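Local structure of CofB (5AX6) at residues I175-S187 / K219-L231. The protein serves as a minor pilin of the CFA/III type IVb pilus of enterotoxigenic E. coli, forming a homotrimer that probably takes part in pilus assembly. Sequence-based numbering, arbitrary orientation.
Sequences ISFKDIYVVERNS and KNYGLRLSIDPNL
Asn186 OD1 is gripped twice: Lys219 NZ reaches it at 2.7 Å from above the amide plane, and NH2 of Arg194, on the neighbouring strand 194-198, donates to it as well. One residue on, Asn220 ND2 donates to Ser187 O at 2.7 Å, so two side-chain bonds close this end of an antiparallel pair, strands 179-185 and 220-227, in the central sheet of the pilin domain. Backbone bonds join Arg185 with Asn220, Val183 with Gly222 and Tyr181 with Arg224, each pair bonded in both directions. Gly222, with no side chain, lets Val183 CG2 lie 3.5 Å from its backbone C.

Along the Tyr181 face, Arg224 shows how a cation can be shared. With CG anti to the backbone N (chi1 -175°) and a bend at chi3 (67°), the chain brings NH2 3.4 Å above the Tyr181 ring plane, offset toward the rim. The guanidinium stands steeply, 71° from the ring plane, and meets the ring with its edge; its CZ lies 4.7 Å from the centroid, a cation-pi contact. NH2 also donates to Leu63 O, and NH1 makes a long, weak ion pair with Asp143, while Tyr181 OH is hydrogen-bonded to Asn64 of its own chain and to Gln48 of the second subunit.

Toward the Phe177 end the opposite face is apolar. Leu225 splits its branches, CD2 packing alongside Ile180 CG1 at 3.7 Å and CD1 meeting Phe177 CE1 at 3.8 Å, and Ile227 CD1 closes on the same ring. Ile15, Ile18 and Val22 of helix 4-25 pack against Phe177, Leu225 and Ile227, as expected where a pilin's N-terminal helix packs on its sheet. The chemistry at this end thus divides by face: hydrocarbon fastens the sheet to the helix, whereas the tyrosine-arginine pair, polar at its ends, links it to a loop and, through the phenol, to the trimer partner.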
ATOM      1  N   ILE A 175     -17.945  -2.395 -21.659  1.00 25.12           N
ATOM      2  CA  ILE A 175     -19.212  -1.763 -21.990  1.00 23.54           C
ATOM      3  C   ILE A 175     -20.197  -2.825 -22.401  1.00 25.32           C
ATOM      4  O   ILE A 175     -19.820  -3.955 -22.700  1.00 26.02           O
ATOM      5  CB  ILE A 175     -19.080  -0.731 -23.117  1.00 23.86           C
ATOM      6  CG1 ILE A 175     -18.636  -1.411 -24.413  1.00 25.46           C
ATOM      7  CG2 ILE A 175     -18.129   0.381 -22.717  1.00 35.92           C
ATOM      8  CD1 ILE A 175     -18.963  -0.575 -25.643  1.00 36.90           C
ATOM      9  N   SER A 176     -21.468  -2.457 -22.423  1.00 23.11           N
ATOM     10  CA  SER A 176     -22.499  -3.403 -22.788  1.00 23.85           C
ATOM     11  C   SER A 176     -23.616  -2.662 -23.491  1.00 22.41           C
ATOM     12  O   SER A 176     -23.727  -1.440 -23.400  1.00 21.55           O
ATOM     13  CB  SER A 176     -23.024  -4.142 -21.553  1.00 25.15           C
ATOM     14  OG  SER A 176     -23.603  -3.233 -20.639  1.00 25.92           O
ATOM     15  N   PHE A 177     -24.438  -3.402 -24.214  1.00 19.62           N
ATOM     16  CA  PHE A 177     -25.539  -2.768 -24.928  1.00 20.13           C
ATOM     17  C   PHE A 177     -26.819  -2.818 -24.118  1.00 29.31           C
ATOM     18  O   PHE A 177     -27.221  -3.887 -23.661  1.00 26.81           O
ATOM     19  CB  PHE A 177     -25.746  -3.440 -26.274  1.00 23.51           C
ATOM     20  CG  PHE A 177     -24.497  -3.516 -27.103  1.00 25.25           C
ATOM     21  CD1 PHE A 177     -23.874  -2.355 -27.541  1.00 26.51           C
ATOM     22  CD2 PHE A 177     -23.957  -4.742 -27.459  1.00 30.25           C
ATOM     23  CE1 PHE A 177     -22.723  -2.418 -28.311  1.00 32.75           C
ATOM     24  CE2 PHE A 177     -22.808  -4.815 -28.225  1.00 28.88           C
ATOM     25  CZ  PHE A 177     -22.186  -3.656 -28.649  1.00 30.63           C
ATOM     26  N   LYS A 178     -27.453  -1.660 -23.948  1.00 23.65           N
ATOM     27  CA  LYS A 178     -28.750  -1.587 -23.291  1.00 27.57           C
ATOM     28  C   LYS A 178     -29.749  -2.412 -24.096  1.00 26.14           C
ATOM     29  O   LYS A 178     -30.539  -3.182 -23.545  1.00 28.15           O
ATOM     30  CB  LYS A 178     -29.207  -0.133 -23.162  1.00 24.28           C
ATOM     31  CG  LYS A 178     -30.491   0.043 -22.357  1.00 29.11           C
ATOM     32  CD  LYS A 178     -30.976   1.484 -22.407  1.00 35.27           C
ATOM     33  CE  LYS A 178     -32.252   1.664 -21.603  1.00 36.97           C
ATOM     34  NZ  LYS A 178     -31.942   1.711 -20.154  1.00 49.89           N
ATOM     35  N   ASP A 179     -29.695  -2.253 -25.412  1.00 24.01           N
ATOM     36  CA  ASP A 179     -30.415  -3.138 -26.312  1.00 24.12           C
ATOM     37  C   ASP A 179     -29.912  -2.957 -27.732  1.00 30.54           C
ATOM     38  O   ASP A 179     -29.076  -2.077 -28.023  1.00 24.29           O
ATOM     39  CB  ASP A 179     -31.935  -2.904 -26.257  1.00 27.88           C
ATOM     40  CG  ASP A 179     -32.735  -4.216 -26.357  1.00 37.97           C
ATOM     41  OD1 ASP A 179     -32.354  -5.114 -27.149  1.00 34.89           O
ATOM     42  OD2 ASP A 179     -33.734  -4.363 -25.621  1.00 39.80           O
ATOM     43  N   ILE A 180     -30.432  -3.808 -28.606  1.00 23.20           N
ATOM     44  CA  ILE A 180     -30.063  -3.828 -30.007  1.00 22.32           C
ATOM     45  C   ILE A 180     -31.339  -3.946 -30.813  1.00 24.69           C
ATOM     46  O   ILE A 180     -32.098  -4.885 -30.615  1.00 24.31           O
ATOM     47  CB  ILE A 180     -29.138  -5.009 -30.329  1.00 24.23           C
ATOM     48  CG1 ILE A 180     -27.830  -4.884 -29.539  1.00 34.65           C
ATOM     49  CG2 ILE A 180     -28.896  -5.096 -31.825  1.00 22.48           C
ATOM     50  CD1 ILE A 180     -26.953  -6.117 -29.615  1.00 39.06           C
ATOM     51  N   TYR A 181     -31.579  -2.990 -31.702  1.00 22.89           N
ATOM     52  CA  TYR A 181     -32.782  -2.998 -32.524  1.00 22.51           C
ATOM     53  C   TYR A 181     -32.416  -3.144 -33.984  1.00 24.59           C
ATOM     54  O   TYR A 181     -31.360  -2.683 -34.422  1.00 23.00           O
ATOM     55  CB  TYR A 181     -33.597  -1.713 -32.331  1.00 18.98           C
ATOM     56  CG  TYR A 181     -34.478  -1.696 -31.114  1.00 23.75           C
ATOM     57  CD1 TYR A 181     -35.859  -1.757 -31.236  1.00 25.28           C
ATOM     58  CD2 TYR A 181     -33.936  -1.631 -29.839  1.00 22.49           C
ATOM     59  CE1 TYR A 181     -36.677  -1.736 -30.118  1.00 26.17           C
ATOM     60  CE2 TYR A 181     -34.737  -1.608 -28.716  1.00 24.22           C
ATOM     61  CZ  TYR A 181     -36.110  -1.659 -28.862  1.00 31.93           C
ATOM     62  OH  TYR A 181     -36.910  -1.641 -27.743  1.00 27.82           O
ATOM     63  N   VAL A 182     -33.305  -3.776 -34.743  1.00 21.72           N
ATOM     64  CA  VAL A 182     -33.176  -3.795 -36.190  1.00 23.71           C
ATOM     65  C   VAL A 182     -33.792  -2.516 -36.750  1.00 24.48           C
ATOM     66  O   VAL A 182     -34.908  -2.135 -36.368  1.00 27.71           O
ATOM     67  CB  VAL A 182     -33.866  -5.030 -36.803  1.00 24.39           C
ATOM     68  CG1 VAL A 182     -33.841  -4.958 -38.318  1.00 27.36           C
ATOM     69  CG2 VAL A 182     -33.200  -6.302 -36.310  1.00 32.28           C
ATOM     70  N   VAL A 183     -33.069  -1.838 -37.635  1.00 21.10           N
ATOM     71  CA  VAL A 183     -33.613  -0.650 -38.268  1.00 22.21           C
ATOM     72  C   VAL A 183     -33.567  -0.794 -39.782  1.00 21.44           C
ATOM     73  O   VAL A 183     -32.863  -1.650 -40.308  1.00 23.38           O
ATOM     74  CB  VAL A 183     -32.870   0.630 -37.814  1.00 25.91           C
ATOM     75  CG1 VAL A 183     -33.102   0.850 -36.312  1.00 19.83           C
ATOM     76  CG2 VAL A 183     -31.370   0.549 -38.128  1.00 21.77           C
ATOM     77  N   GLU A 184     -34.341   0.031 -40.472  1.00 23.19           N
ATOM     78  CA  GLU A 184     -34.443  -0.069 -41.911  1.00 26.55           C
ATOM     79  C   GLU A 184     -34.638   1.299 -42.533  1.00 28.52           C
ATOM     80  O   GLU A 184     -35.110   2.242 -41.886  1.00 23.80           O
ATOM     81  CB  GLU A 184     -35.606  -0.995 -42.306  1.00 23.65           C
ATOM     82  CG  GLU A 184     -36.961  -0.476 -41.850  1.00 24.98           C
ATOM     83  CD  GLU A 184     -38.117  -1.417 -42.175  1.00 32.77           C
ATOM     84  OE1 GLU A 184     -38.221  -2.498 -41.552  1.00 29.85           O
ATOM     85  OE2 GLU A 184     -38.931  -1.062 -43.054  1.00 28.10           O
ATOM     86  N   ARG A 185     -34.271   1.408 -43.800  1.00 28.00           N
ATOM     87  CA  ARG A 185     -34.614   2.587 -44.566  1.00 29.87           C
ATOM     88  C   ARG A 185     -34.903   2.161 -45.993  1.00 34.72           C
ATOM     89  O   ARG A 185     -34.453   1.098 -46.438  1.00 31.24           O
ATOM     90  CB  ARG A 185     -33.503   3.630 -44.517  1.00 25.77           C
ATOM     91  CG  ARG A 185     -32.174   3.149 -45.029  1.00 24.52           C
ATOM     92  CD  ARG A 185     -31.107   4.197 -44.791  1.00 27.06           C
ATOM     93  NE  ARG A 185     -29.790   3.749 -45.222  1.00 27.43           N
ATOM     94  CZ  ARG A 185     -28.678   4.458 -45.086  1.00 33.37           C
ATOM     95  NH1 ARG A 185     -28.715   5.659 -44.514  1.00 32.38           N
ATOM     96  NH2 ARG A 185     -27.523   3.962 -45.508  1.00 29.72           N
ATOM     97  N   ASN A 186     -35.672   2.984 -46.696  1.00 32.98           N
ATOM     98  CA  ASN A 186     -36.107   2.651 -48.042  1.00 42.30           C
ATOM     99  C   ASN A 186     -35.021   2.966 -49.052  1.00 36.52           C
ATOM    100  O   ASN A 186     -34.960   2.363 -50.117  1.00 45.46           O
ATOM    101  CB  ASN A 186     -37.403   3.399 -48.381  1.00 37.56           C
ATOM    102  CG  ASN A 186     -38.565   2.967 -47.503  1.00 39.80           C
ATOM    103  OD1 ASN A 186     -38.630   1.812 -47.076  1.00 38.31           O
ATOM    104  ND2 ASN A 186     -39.484   3.896 -47.214  1.00 36.65           N
ATOM    105  N   SER A 187     -34.160   3.914 -48.702  1.00 35.22           N
ATOM    106  CA  SER A 187     -33.084   4.344 -49.581  1.00 37.69           C
ATOM    107  C   SER A 187     -31.758   4.422 -48.819  1.00 37.80           C
ATOM    108  O   SER A 187     -31.417   3.514 -48.064  1.00 40.53           O
ATOM    109  CB  SER A 187     -33.426   5.696 -50.214  1.00 45.39           C
ATOM    110  OG  SER A 187     -32.498   6.039 -51.229  1.00 55.80           O
ATOM    111  N   LYS A 219     -35.874  -3.646 -48.419  1.00 47.14           N
ATOM    112  CA  LYS A 219     -35.325  -2.608 -47.552  1.00 38.91           C
ATOM    113  C   LYS A 219     -33.809  -2.710 -47.426  1.00 42.80           C
ATOM    114  O   LYS A 219     -33.224  -3.750 -47.725  1.00 39.18           O
ATOM    115  CB  LYS A 219     -35.959  -2.684 -46.164  1.00 37.88           C
ATOM    116  CG  LYS A 219     -37.476  -2.708 -46.172  1.00 45.33           C
ATOM    117  CD  LYS A 219     -38.053  -1.503 -46.891  1.00 41.77           C
ATOM    118  CE  LYS A 219     -39.570  -1.571 -46.930  1.00 42.51           C
ATOM    119  NZ  LYS A 219     -40.172  -0.379 -47.586  1.00 46.99           N
ATOM    120  N   ASN A 220     -33.179  -1.615 -47.001  1.00 34.84           N
ATOM    121  CA  ASN A 220     -31.808  -1.656 -46.503  1.00 32.95           C
ATOM    122  C   ASN A 220     -31.862  -1.700 -44.982  1.00 32.37           C
ATOM    123  O   ASN A 220     -32.576  -0.909 -44.360  1.00 29.95           O
ATOM    124  CB  ASN A 220     -31.011  -0.450 -46.983  1.00 34.01           C
ATOM    125  CG  ASN A 220     -31.121  -0.251 -48.482  1.00 44.66           C
ATOM    126  OD1 ASN A 220     -31.026  -1.210 -49.246  1.00 50.40           O
ATOM    127  ND2 ASN A 220     -31.346   0.988 -48.908  1.00 36.86           N
ATOM    128  N   TYR A 221     -31.133  -2.638 -44.388  1.00 30.21           N
ATOM    129  CA  TYR A 221     -31.218  -2.854 -42.949  1.00 26.30           C
ATOM    130  C   TYR A 221     -29.963  -2.418 -42.209  1.00 30.43           C
ATOM    131  O   TYR A 221     -28.894  -2.248 -42.798  1.00 30.93           O
ATOM    132  CB  TYR A 221     -31.510  -4.321 -42.654  1.00 25.94           C
ATOM    133  CG  TYR A 221     -32.914  -4.722 -43.034  1.00 33.00           C
ATOM    134  CD1 TYR A 221     -33.978  -4.475 -42.176  1.00 27.24           C
ATOM    135  CD2 TYR A 221     -33.182  -5.338 -44.256  1.00 34.11           C
ATOM    136  CE1 TYR A 221     -35.271  -4.834 -42.514  1.00 29.58           C
ATOM    137  CE2 TYR A 221     -34.486  -5.701 -44.608  1.00 30.07           C
ATOM    138  CZ  TYR A 221     -35.517  -5.449 -43.731  1.00 39.76           C
ATOM    139  OH  TYR A 221     -36.802  -5.802 -44.060  1.00 39.43           O
ATOM    140  N   GLY A 222     -30.113  -2.233 -40.905  1.00 29.06           N
ATOM    141  CA  GLY A 222     -29.002  -1.869 -40.051  1.00 25.36           C
ATOM    142  C   GLY A 222     -29.320  -2.290 -38.636  1.00 26.59           C
ATOM    143  O   GLY A 222     -30.374  -2.869 -38.377  1.00 23.43           O
ATOM    144  N   LEU A 223     -28.396  -2.017 -37.721  1.00 24.15           N
ATOM    145  CA  LEU A 223     -28.607  -2.284 -36.308  1.00 24.29           C
ATOM    146  C   LEU A 223     -28.429  -0.999 -35.531  1.00 24.85           C
ATOM    147  O   LEU A 223     -27.499  -0.233 -35.794  1.00 25.78           O
ATOM    148  CB  LEU A 223     -27.626  -3.333 -35.777  1.00 26.09           C
ATOM    149  CG  LEU A 223     -27.717  -4.759 -36.320  1.00 27.07           C
ATOM    150  CD1 LEU A 223     -26.491  -5.541 -35.853  1.00 32.65           C
ATOM    151  CD2 LEU A 223     -29.001  -5.427 -35.854  1.00 32.09           C
ATOM    152  N   ARG A 224     -29.314  -0.762 -34.576  1.00 21.27           N
ATOM    153  CA  ARG A 224     -29.111   0.339 -33.652  1.00 20.08           C
ATOM    154  C   ARG A 224     -28.587  -0.220 -32.336  1.00 23.29           C
ATOM    155  O   ARG A 224     -29.255  -1.031 -31.689  1.00 18.83           O
ATOM    156  CB  ARG A 224     -30.413   1.116 -33.433  1.00 19.41           C
ATOM    157  CG  ARG A 224     -30.228   2.355 -32.566  1.00 22.21           C
ATOM    158  CD  ARG A 224     -31.548   3.021 -32.253  1.00 23.53           C
ATOM    159  NE  ARG A 224     -32.402   2.196 -31.403  1.00 22.33           N
ATOM    160  CZ  ARG A 224     -33.587   2.595 -30.947  1.00 21.78           C
ATOM    161  NH1 ARG A 224     -34.039   3.799 -31.270  1.00 16.67           N
ATOM    162  NH2 ARG A 224     -34.316   1.792 -30.186  1.00 21.85           N
ATOM    163  N   LEU A 225     -27.378   0.186 -31.956  1.00 20.12           N
ATOM    164  CA  LEU A 225     -26.802  -0.237 -30.691  1.00 20.64           C
ATOM    165  C   LEU A 225     -26.960   0.884 -29.680  1.00 23.25           C
ATOM    166  O   LEU A 225     -26.509   2.004 -29.936  1.00 19.76           O
ATOM    167  CB  LEU A 225     -25.316  -0.589 -30.841  1.00 21.80           C
ATOM    168  CG  LEU A 225     -24.896  -1.572 -31.931  1.00 26.89           C
ATOM    169  CD1 LEU A 225     -23.370  -1.694 -31.957  1.00 26.13           C
ATOM    170  CD2 LEU A 225     -25.526  -2.926 -31.669  1.00 29.80           C
ATOM    171  N   SER A 226     -27.596   0.592 -28.545  1.00 21.95           N
ATOM    172  CA  SER A 226     -27.833   1.603 -27.513  1.00 17.90           C
ATOM    173  C   SER A 226     -26.889   1.412 -26.338  1.00 17.86           C
ATOM    174  O   SER A 226     -26.783   0.308 -25.810  1.00 20.11           O
ATOM    175  CB  SER A 226     -29.278   1.546 -27.000  1.00 21.69           C
ATOM    176  OG  SER A 226     -30.200   1.793 -28.045  1.00 23.40           O
ATOM    177  N   ILE A 227     -26.223   2.489 -25.934  1.00 18.39           N
ATOM    178  CA  ILE A 227     -25.332   2.455 -24.772  1.00 19.78           C
ATOM    179  C   ILE A 227     -25.811   3.423 -23.703  1.00 20.88           C
ATOM    180  O   ILE A 227     -26.143   4.572 -24.002  1.00 18.49           O
ATOM    181  CB  ILE A 227     -23.885   2.834 -25.130  1.00 19.71           C
ATOM    182  CG1 ILE A 227     -23.429   2.132 -26.412  1.00 25.66           C
ATOM    183  CG2 ILE A 227     -22.963   2.578 -23.927  1.00 21.49           C
ATOM    184  CD1 ILE A 227     -23.081   0.667 -26.238  1.00 26.66           C
ATOM    185  N   ASP A 228     -25.846   2.963 -22.457  1.00 18.95           N
ATOM    186  CA  ASP A 228     -26.132   3.833 -21.317  1.00 17.98           C
ATOM    187  C   ASP A 228     -24.818   4.443 -20.843  1.00 19.59           C
ATOM    188  O   ASP A 228     -24.001   3.734 -20.269  1.00 19.81           O
ATOM    189  CB  ASP A 228     -26.794   3.020 -20.185  1.00 17.79           C
ATOM    190  CG  ASP A 228     -27.128   3.854 -18.957  1.00 27.68           C
ATOM    191  OD1 ASP A 228     -26.755   5.050 -18.891  1.00 23.37           O
ATOM    192  OD2 ASP A 228     -27.763   3.292 -18.034  1.00 25.35           O
ATOM    193  N   PRO A 229     -24.598   5.751 -21.081  1.00 17.96           N
ATOM    194  CA  PRO A 229     -23.283   6.301 -20.715  1.00 17.59           C
ATOM    195  C   PRO A 229     -23.043   6.322 -19.216  1.00 18.89           C
ATOM    196  O   PRO A 229     -21.899   6.508 -18.797  1.00 20.00           O
ATOM    197  CB  PRO A 229     -23.337   7.734 -21.265  1.00 21.65           C
ATOM    198  CG  PRO A 229     -24.803   8.071 -21.241  1.00 22.83           C
ATOM    199  CD  PRO A 229     -25.495   6.790 -21.618  1.00 18.16           C
ATOM    200  N   ASN A 230     -24.092   6.170 -18.408  1.00 18.86           N
ATOM    201  CA  ASN A 230     -23.893   6.170 -16.957  1.00 22.59           C
ATOM    202  C   ASN A 230     -23.623   4.791 -16.359  1.00 20.27           C
ATOM    203  O   ASN A 230     -23.247   4.674 -15.193  1.00 20.76           O
ATOM    204  CB  ASN A 230     -25.103   6.797 -16.264  1.00 26.47           C
ATOM    205  CG  ASN A 230     -25.263   8.261 -16.623  1.00 28.87           C
ATOM    206  OD1 ASN A 230     -24.288   9.001 -16.654  1.00 26.65           O
ATOM    207  ND2 ASN A 230     -26.482   8.673 -16.941  1.00 29.06           N
ATOM    208  N   LEU A 231     -23.828   3.743 -17.147  1.00 17.98           N
ATOM    209  CA  LEU A 231     -23.622   2.393 -16.646  1.00 18.57           C
ATOM    210  C   LEU A 231     -22.126   2.128 -16.475  1.00 26.30           C
ATOM    211  O   LEU A 231     -21.366   2.232 -17.436  1.00 21.37           O
ATOM    212  CB  LEU A 231     -24.248   1.366 -17.591  1.00 20.50           C
ATOM    213  CG  LEU A 231     -24.159  -0.102 -17.150  1.00 28.30           C
ATOM    214  CD1 LEU A 231     -24.881  -0.312 -15.814  1.00 23.44           C
ATOM    215  CD2 LEU A 231     -24.744  -1.007 -18.227  1.00 26.69           C
TER
HETATM  216  O   HOH W   1     -25.067   0.296 -21.730  1.00 19.50           O
HETATM  217  O   HOH W   2     -38.876  -4.529 -43.149  1.00 36.66           O